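Local coordinates for alkane monooxygenase (Geobacillus thermodenitrificans, PDB 3B9O), which belongs to the luciferase-like monooxygenase family, which has a TIM-barrel fold, and is seen here with flavin mononucleotide bound, at residues 122-127 with 216-221; 303-308 with 336-341. One frame throughout, in Å; residues are numbered along the deposited sequence.

Contact 1 (122-127 with 216-221); sequences LDHLTK and PSPQRT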
# COMPACT_ATOMS: atom_id res chain seq x y z
N LEU A 122 11.34 -8.29 9.72
CA LEU A 122 11.65 -7.30 8.68
C LEU A 122 12.02 -5.95 9.29
O LEU A 122 12.87 -5.28 8.75
CB LEU A 122 10.52 -7.14 7.68
CG LEU A 122 10.15 -8.41 6.90
CD1 LEU A 122 8.83 -8.21 6.07
CD2 LEU A 122 11.33 -8.89 5.99
N ASP A 123 11.38 -5.56 10.40
CA ASP A 123 11.76 -4.31 11.05
C ASP A 123 13.24 -4.32 11.50
O ASP A 123 13.92 -3.30 11.40
CB ASP A 123 10.83 -3.96 12.23
CG ASP A 123 10.95 -2.49 12.64
OD1 ASP A 123 10.91 -1.67 11.72
OD2 ASP A 123 11.02 -2.14 13.85
N HIS A 124 13.70 -5.45 12.04
CA HIS A 124 15.14 -5.66 12.32
C HIS A 124 15.97 -5.68 11.03
O HIS A 124 16.95 -4.89 10.90
CB HIS A 124 15.38 -7.00 13.06
CG HIS A 124 15.00 -6.96 14.51
ND1 HIS A 124 15.60 -6.11 15.41
CD2 HIS A 124 14.09 -7.68 15.22
CE1 HIS A 124 15.06 -6.28 16.61
NE2 HIS A 124 14.12 -7.21 16.52
N LEU A 125 15.62 -6.57 10.10
CA LEU A 125 16.50 -6.81 8.91
C LEU A 125 16.64 -5.48 8.09
O LEU A 125 17.75 -5.12 7.66
CB LEU A 125 15.94 -7.94 8.05
CG LEU A 125 15.98 -9.32 8.72
CD1 LEU A 125 15.32 -10.34 7.74
CD2 LEU A 125 17.42 -9.65 9.17
N THR A 126 15.53 -4.74 7.95
CA THR A 126 15.50 -3.47 7.21
C THR A 126 15.95 -2.26 8.02
O THR A 126 16.02 -1.14 7.47
CB THR A 126 14.09 -3.12 6.65
OG1 THR A 126 13.22 -2.77 7.75
CG2 THR A 126 13.52 -4.30 5.88
N LYS A 127 16.24 -2.47 9.31
CA LYS A 127 16.64 -1.39 10.20
C LYS A 127 15.56 -0.27 10.23
O LYS A 127 15.84 0.93 10.08
CB LYS A 127 18.06 -0.90 9.88
CG LYS A 127 19.17 -1.91 10.29
CD LYS A 127 19.17 -2.12 11.83
CE LYS A 127 20.13 -3.27 12.28
NZ LYS A 127 19.53 -4.61 12.01
N PRO A 216 12.62 -6.00 20.96
CA PRO A 216 12.30 -4.67 20.36
C PRO A 216 13.17 -4.30 19.13
O PRO A 216 14.42 -4.43 19.15
CB PRO A 216 12.48 -3.68 21.52
CG PRO A 216 12.22 -4.51 22.76
CD PRO A 216 12.76 -5.93 22.43
N SER A 217 12.48 -3.88 18.07
CA SER A 217 13.13 -3.53 16.80
C SER A 217 13.04 -2.00 16.69
O SER A 217 12.35 -1.39 17.56
CB SER A 217 12.42 -4.26 15.68
OG SER A 217 11.07 -3.80 15.60
N PRO A 218 13.73 -1.37 15.69
CA PRO A 218 13.80 0.11 15.64
C PRO A 218 12.46 0.86 15.70
O PRO A 218 12.33 1.79 16.47
CB PRO A 218 14.55 0.37 14.30
CG PRO A 218 15.46 -0.81 14.23
CD PRO A 218 14.52 -1.94 14.56
N GLN A 219 11.48 0.44 14.92
CA GLN A 219 10.15 1.05 14.91
C GLN A 219 9.16 0.42 15.88
O GLN A 219 8.10 1.02 16.15
CB GLN A 219 9.56 0.95 13.52
CG GLN A 219 10.30 1.77 12.49
CD GLN A 219 9.62 1.79 11.13
OE1 GLN A 219 9.45 0.75 10.50
NE2 GLN A 219 9.30 2.95 10.67
N ARG A 220 9.47 -0.82 16.30
CA ARG A 220 8.58 -1.75 16.99
C ARG A 220 7.36 -2.13 16.16
O ARG A 220 7.31 -3.24 15.65
CB ARG A 220 8.19 -1.29 18.43
CG ARG A 220 9.34 -1.34 19.50
CD ARG A 220 8.64 -0.89 20.80
NE ARG A 220 9.40 -1.03 22.04
CZ ARG A 220 9.34 -2.09 22.83
NH1 ARG A 220 8.60 -3.14 22.50
NH2 ARG A 220 10.04 -2.10 23.97
N THR A 221 6.36 -1.24 16.06
CA THR A 221 5.23 -1.41 15.15
C THR A 221 5.64 -0.85 13.76
O THR A 221 6.16 0.28 13.67
CB THR A 221 3.95 -0.71 15.69
OG1 THR A 221 3.61 -1.27 16.96
CG2 THR A 221 2.79 -0.79 14.70
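D123 sends its carboxylate from the helix into the bend of 217-220. One oxygen, OD2, takes three hydrogen bonds there. D123 OD2 receives the backbone N of Q219 at 2.8 Å, on the syn lone pair and with an N-H...O angle of 142°. It also accepts the hydroxyl S217 OG, but the 2.4 Å between S217 OG and D123 OD2 is very short, so the exact length is doubtful. A weak bond from R220 N, at 3.2 Å to D123 OD2, completes the grip. CG of D123 stands anti to the backbone N (chi1 -163°), which puts CG on the loop side, where S217 OG is.

The next residue, H124, meets the same serine with its ring. S217 CB sits over the centre of one imidazole face, 3.5 Å from the H124 ring centroid, in a CH-pi contact. P216 O lies near the ring plane, 3.2 Å from H124 CE1. The CD of P218 packs 3.6 Å from D123 OD2, and P218 CG comes near K127.

The contact lies where helix 112-125 of the TIM barrel ends, close to the entry into strand 223-227. In this fold, that is the end of the barrel where the strands begin. The helix closes with a Schellman motif at K127, which has positive phi. K127 N and K127 NZ both bond H124 O, from opposite faces of its carbonyl plane. Further out, E215 O accepts from H124 NE2, and R220 forms a salt bridge with D178. R423 bonds the carbonyl oxygens of S217 and P218.

Contact 2 (303-308 with 336-341); sequences WSLEGH and EIINNM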
# COMPACT_ATOMS: atom_id res chain seq x y z
N TRP A 303 -4.12 -1.53 -24.05
CA TRP A 303 -5.08 -1.55 -22.94
C TRP A 303 -6.12 -2.61 -23.24
O TRP A 303 -6.77 -2.55 -24.30
CB TRP A 303 -5.76 -0.20 -22.82
CG TRP A 303 -6.53 0.11 -21.55
CD1 TRP A 303 -7.91 0.15 -21.40
CD2 TRP A 303 -5.98 0.52 -20.29
NE1 TRP A 303 -8.23 0.53 -20.11
CE2 TRP A 303 -7.07 0.77 -19.42
CE3 TRP A 303 -4.67 0.68 -19.81
CZ2 TRP A 303 -6.88 1.20 -18.10
CZ3 TRP A 303 -4.48 1.10 -18.48
CH2 TRP A 303 -5.59 1.35 -17.65
N SER A 304 -6.24 -3.58 -22.33
CA SER A 304 -7.12 -4.73 -22.55
C SER A 304 -8.40 -4.58 -21.77
O SER A 304 -8.43 -4.79 -20.56
CB SER A 304 -6.46 -6.05 -22.17
OG SER A 304 -7.36 -7.12 -22.44
N LEU A 305 -9.47 -4.24 -22.48
CA LEU A 305 -10.79 -4.12 -21.88
C LEU A 305 -11.18 -5.36 -21.06
O LEU A 305 -11.73 -5.23 -19.97
CB LEU A 305 -11.84 -3.82 -22.96
CG LEU A 305 -13.21 -3.26 -22.52
CD1 LEU A 305 -14.26 -4.32 -22.53
CD2 LEU A 305 -13.17 -2.53 -21.16
N GLU A 306 -10.90 -6.54 -21.60
CA GLU A 306 -11.29 -7.78 -20.94
C GLU A 306 -10.56 -8.01 -19.60
O GLU A 306 -11.17 -8.43 -18.60
CB GLU A 306 -11.07 -8.94 -21.93
CG GLU A 306 -12.05 -10.09 -21.76
CD GLU A 306 -13.49 -9.81 -22.25
OE1 GLU A 306 -14.37 -10.61 -21.92
OE2 GLU A 306 -13.75 -8.82 -22.94
N GLY A 307 -9.27 -7.70 -19.56
CA GLY A 307 -8.52 -7.72 -18.32
C GLY A 307 -9.07 -6.75 -17.30
O GLY A 307 -9.30 -7.11 -16.14
N HIS A 308 -9.36 -5.52 -17.74
CA HIS A 308 -10.05 -4.58 -16.84
C HIS A 308 -11.41 -5.01 -16.36
O HIS A 308 -11.73 -4.81 -15.21
CB HIS A 308 -10.10 -3.18 -17.44
CG HIS A 308 -8.74 -2.63 -17.67
ND1 HIS A 308 -8.00 -2.05 -16.66
CD2 HIS A 308 -7.95 -2.63 -18.77
CE1 HIS A 308 -6.84 -1.68 -17.14
NE2 HIS A 308 -6.78 -2.02 -18.41
N GLU A 336 -21.95 2.52 -20.24
CA GLU A 336 -21.07 3.66 -19.99
C GLU A 336 -19.94 3.31 -19.03
O GLU A 336 -18.82 3.80 -19.21
CB GLU A 336 -21.86 4.87 -19.48
CG GLU A 336 -21.09 6.20 -19.66
CD GLU A 336 -21.77 7.39 -18.97
OE1 GLU A 336 -23.02 7.41 -18.86
OE2 GLU A 336 -21.04 8.32 -18.55
N ILE A 337 -20.23 2.48 -18.02
CA ILE A 337 -19.21 1.90 -17.15
C ILE A 337 -18.12 1.22 -18.01
O ILE A 337 -16.93 1.46 -17.82
CB ILE A 337 -19.81 0.90 -16.14
CG1 ILE A 337 -20.72 1.62 -15.15
CG2 ILE A 337 -18.72 0.12 -15.38
CD1 ILE A 337 -21.43 0.72 -14.17
N ILE A 338 -18.56 0.43 -18.99
CA ILE A 338 -17.68 -0.34 -19.87
C ILE A 338 -16.89 0.56 -20.83
O ILE A 338 -15.70 0.34 -21.05
CB ILE A 338 -18.45 -1.47 -20.61
CG1 ILE A 338 -19.08 -2.42 -19.58
CG2 ILE A 338 -17.55 -2.20 -21.62
CD1 ILE A 338 -19.95 -3.50 -20.14
N ASN A 339 -17.54 1.58 -21.37
CA ASN A 339 -16.88 2.57 -22.22
C ASN A 339 -15.78 3.41 -21.50
O ASN A 339 -14.74 3.72 -22.09
CB ASN A 339 -17.93 3.48 -22.88
CG ASN A 339 -17.34 4.39 -23.94
OD1 ASN A 339 -17.43 5.62 -23.84
ND2 ASN A 339 -16.74 3.80 -24.97
N ASN A 340 -16.03 3.75 -20.23
CA ASN A 340 -15.06 4.47 -19.40
C ASN A 340 -13.84 3.60 -19.10
O ASN A 340 -12.73 4.08 -18.89
CB ASN A 340 -15.68 4.87 -18.06
CG ASN A 340 -16.71 5.98 -18.19
OD1 ASN A 340 -16.79 6.68 -19.20
ND2 ASN A 340 -17.52 6.14 -17.14
N MET A 341 -14.09 2.30 -19.07
CA MET A 341 -13.10 1.30 -18.71
C MET A 341 -12.11 0.98 -19.85
O MET A 341 -11.00 0.50 -19.58
CB MET A 341 -13.83 0.04 -18.28
CG MET A 341 -13.10 -0.78 -17.28
SD MET A 341 -14.01 -2.28 -17.02
CE MET A 341 -15.39 -1.71 -16.01
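W303 and M341 share the one hydrogen bond between these segments. The indole W303 NE1 donates to the carbonyl M341 O at 2.8 Å, with an N-H...O angle of 161°. The acceptor lies almost in the indole plane, only 3° out of it. The donor is tilted 22° from the carbonyl plane of M341.

The apolar contacts centre on L305 and M341. The L305 methyl CD2 packs 3.9 Å from M341 CB, and it also nears the carbonyl of I338. The other methyl, L305 CD1, meets I338 CG2 at 4.0 Å. These two side chains cross at about a right angle. M341 also reaches H308 in the first turn of helix 305-316. Its CG lies 3.8 Å from H308 CB, and its sulfur SD is 3.8 Å from the backbone C of H308.

Among the aromatic groups, H308 turns its NE2 over the centre of one face of the W303 indole, though the exact place of the H308 ring is less sure. H308 also makes an edge-to-face pair with H20.

S304 is the N-cap of helix 305-316, and S304 OG bonds E76. M341 also touches L309 and Y312 further along that helix, and I337 touches Y312. W303 directly follows helix 289-302. Helices 289-302, 305-316 and 334-341 thus form an excursion between the neighbouring parallel barrel strands 276-285 and 350-354.

How the contacts relate
Both contacts are partly buried, and neither lies at the centre of the chain. They sit on opposite sides of it, with their centres about 42 Å apart and their nearest atoms about 29 Å apart. They share no helix or strand. Contact 1 ties the end of a barrel helix to a loop that leads into a barrel strand. Contact 2 joins two helices inserted between barrel strands and lies farther from the chain centre. The chemistry differs accordingly. Contact 1 is mainly polar, with an acidic group gathering loop donors. Contact 2 is mainly apolar, with a single indole-to-carbonyl bond, and buries less surface.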